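Side-chain contact in FACT complex subunit SPT16 (Ashbya gossypii, PDB 6A8M), which probably acts within the FACT histone chaperone to reorganise nucleosomes during transcription, replication and repair, and is represented here by its N-terminal domain: residues Thr315-Phe320 and Ala411-Gln416. Numbering follows the deposited sequence.
Sequences TDNYDF and ASYALQ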
loop_
_atom_site.group_PDB
_atom_site.type_symbol
_atom_site.label_atom_id
_atom_site.label_comp_id
_atom_site.label_asym_id
_atom_site.label_seq_id
_atom_site.Cartn_x
_atom_site.Cartn_y
_atom_site.Cartn_z
ATOM N N THR A 315 -3.164 21.337 -23.166
ATOM C CA THR A 315 -1.769 21.568 -22.782
ATOM C C THR A 315 -1.679 22.579 -21.655
ATOM O O THR A 315 -0.862 22.428 -20.751
ATOM C CB THR A 315 -0.921 22.029 -23.973
ATOM O OG1 THR A 315 -1.297 23.358 -24.385
ATOM C CG2 THR A 315 -1.053 21.050 -25.110
ATOM N N ASP A 316 -2.533 23.599 -21.677
ATOM C CA ASP A 316 -2.520 24.583 -20.599
ATOM C C ASP A 316 -2.890 23.928 -19.270
ATOM O O ASP A 316 -2.271 24.198 -18.233
ATOM C CB ASP A 316 -3.476 25.729 -20.932
ATOM C CG ASP A 316 -2.969 26.624 -22.063
ATOM O OD1 ASP A 316 -1.800 26.474 -22.477
ATOM O OD2 ASP A 316 -3.750 27.489 -22.531
ATOM N N ASN A 317 -3.897 23.057 -19.285
ATOM C CA ASN A 317 -4.308 22.425 -18.040
ATOM C C ASN A 317 -3.329 21.351 -17.605
ATOM O O ASN A 317 -3.166 21.132 -16.404
ATOM C CB ASN A 317 -5.721 21.878 -18.177
ATOM C CG ASN A 317 -6.748 22.995 -18.236
ATOM O OD1 ASN A 317 -6.497 24.103 -17.739
ATOM N ND2 ASN A 317 -7.879 22.739 -18.883
ATOM N N TYR A 318 -2.652 20.687 -18.547
ATOM C CA TYR A 318 -1.591 19.781 -18.128
ATOM C C TYR A 318 -0.432 20.550 -17.508
ATOM O O TYR A 318 0.160 20.102 -16.521
ATOM C CB TYR A 318 -1.093 18.920 -19.287
ATOM C CG TYR A 318 -0.008 17.983 -18.803
ATOM C CD1 TYR A 318 -0.330 16.797 -18.164
ATOM C CD2 TYR A 318 1.333 18.321 -18.911
ATOM C CE1 TYR A 318 0.663 15.945 -17.676
ATOM C CE2 TYR A 318 2.338 17.471 -18.434
ATOM C CZ TYR A 318 1.985 16.284 -17.816
ATOM O OH TYR A 318 2.949 15.432 -17.320
ATOM N N ASP A 319 -0.085 21.703 -18.078
ATOM C CA ASP A 319 0.953 22.531 -17.468
ATOM C C ASP A 319 0.577 22.906 -16.047
ATOM O O ASP A 319 1.419 22.870 -15.142
ATOM C CB ASP A 319 1.188 23.796 -18.296
ATOM C CG ASP A 319 1.869 23.515 -19.622
ATOM O OD1 ASP A 319 2.478 22.426 -19.768
ATOM O OD2 ASP A 319 1.805 24.402 -20.504
ATOM N N PHE A 320 -0.682 23.296 -15.843
ATOM C CA PHE A 320 -1.164 23.618 -14.503
ATOM C C PHE A 320 -1.088 22.414 -13.575
ATOM O O PHE A 320 -0.678 22.542 -12.418
ATOM C CB PHE A 320 -2.600 24.138 -14.559
ATOM C CG PHE A 320 -3.247 24.169 -13.212
ATOM C CD1 PHE A 320 -2.937 25.178 -12.328
ATOM C CD2 PHE A 320 -4.093 23.136 -12.799
ATOM C CE1 PHE A 320 -3.502 25.202 -11.069
ATOM C CE2 PHE A 320 -4.648 23.146 -11.538
ATOM C CZ PHE A 320 -4.352 24.171 -10.676
ATOM N N ALA A 411 -14.397 17.911 -27.232
ATOM C CA ALA A 411 -13.748 16.634 -26.959
ATOM C C ALA A 411 -13.594 16.396 -25.456
ATOM O O ALA A 411 -13.084 17.248 -24.727
ATOM C CB ALA A 411 -12.385 16.591 -27.653
ATOM N N SER A 412 -14.036 15.228 -25.005
ATOM C CA SER A 412 -13.910 14.849 -23.603
ATOM C C SER A 412 -12.463 14.518 -23.264
ATOM O O SER A 412 -11.763 13.849 -24.036
ATOM C CB SER A 412 -14.783 13.629 -23.306
ATOM O OG SER A 412 -16.157 13.937 -23.468
ATOM N N TYR A 413 -12.009 14.963 -22.093
ATOM C CA TYR A 413 -10.692 14.557 -21.622
ATOM C C TYR A 413 -10.646 14.563 -20.100
ATOM O O TYR A 413 -11.622 14.885 -19.419
ATOM C CB TYR A 413 -9.583 15.427 -22.214
ATOM C CG TYR A 413 -9.517 16.879 -21.782
ATOM C CD1 TYR A 413 -10.317 17.846 -22.389
ATOM C CD2 TYR A 413 -8.583 17.290 -20.830
ATOM C CE1 TYR A 413 -10.210 19.199 -22.014
ATOM C CE2 TYR A 413 -8.471 18.621 -20.447
ATOM C CZ TYR A 413 -9.278 19.562 -21.038
ATOM O OH TYR A 413 -9.147 20.882 -20.659
ATOM N N ALA A 414 -9.511 14.123 -19.580
ATOM C CA ALA A 414 -9.283 14.032 -18.149
ATOM C C ALA A 414 -7.782 14.113 -17.974
ATOM O O ALA A 414 -7.021 13.949 -18.934
ATOM C CB ALA A 414 -9.857 12.740 -17.540
ATOM N N LEU A 415 -7.362 14.403 -16.755
ATOM C CA LEU A 415 -5.946 14.568 -16.456
ATOM C C LEU A 415 -5.632 13.839 -15.171
ATOM O O LEU A 415 -6.400 13.910 -14.209
ATOM C CB LEU A 415 -5.552 16.056 -16.287
ATOM C CG LEU A 415 -5.846 16.939 -17.501
ATOM C CD1 LEU A 415 -5.660 18.416 -17.148
ATOM C CD2 LEU A 415 -4.946 16.553 -18.679
ATOM N N GLN A 416 -4.475 13.189 -15.122
ATOM C CA GLN A 416 -4.118 12.520 -13.888
ATOM C C GLN A 416 -2.607 12.397 -13.791
ATOM O O GLN A 416 -1.945 12.013 -14.753
ATOM C CB GLN A 416 -4.786 11.143 -13.800
ATOM C CG GLN A 416 -4.510 10.433 -12.502
ATOM C CD GLN A 416 -5.405 9.241 -12.323
ATOM O OE1 GLN A 416 -5.405 8.308 -13.160
ATOM N NE2 GLN A 416 -6.203 9.269 -11.265
#
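The carboxamide of Asn317 meets the phenol of Tyr413 edge to edge, the amide and ring planes lying only 21° apart. ND2 reaches the hydroxyl end of the ring near its plane and donates a hydrogen bond to Tyr413 OH over 2.9 Å; the hydroxyl lies almost in the amide plane, although the bond is bent, with 141° at the hydrogen. Another stretch of the ring's edge faces the carbonyl of Ala411, whose O is 3.7 Å from Tyr413 CD1. Leu404 of the adjacent strand 394-405 and Cys286 of strand 285-295, in a different sheet, also touch this tyrosine. Its CG sits between the backbone N and the carbonyl carbon (chi1 68°), an orientation that sends the ring from the strand toward the helix.

Beside this polar pair, Leu415 turns its CD1 methyl against the helix. CD1 packs 3.6 Å from Asn317 CB and also lies near Asn317 O and Tyr318 N. The Tyr318 hydroxyl is hydrogen-bonded to the backbone O of Lys436, outside this pair of segments.

Helix 312-332 thus packs on strand 412-424 of the antiparallel sheet in the M24 peptidase-like, pita-bread domain; the two short segments run nearly parallel, their axes 9.4 Å apart at closest approach. Replacing Asn317 by an alanine would keep the CB that meets Leu415 but would probably leave Tyr413 OH without this amide donor and the phenol freer to shift. In this buried helix-sheet interface, one bent hydrogen bond joins two polar groups and is likely to help orient the phenol, while van der Waals packing of Leu415 lies beside it.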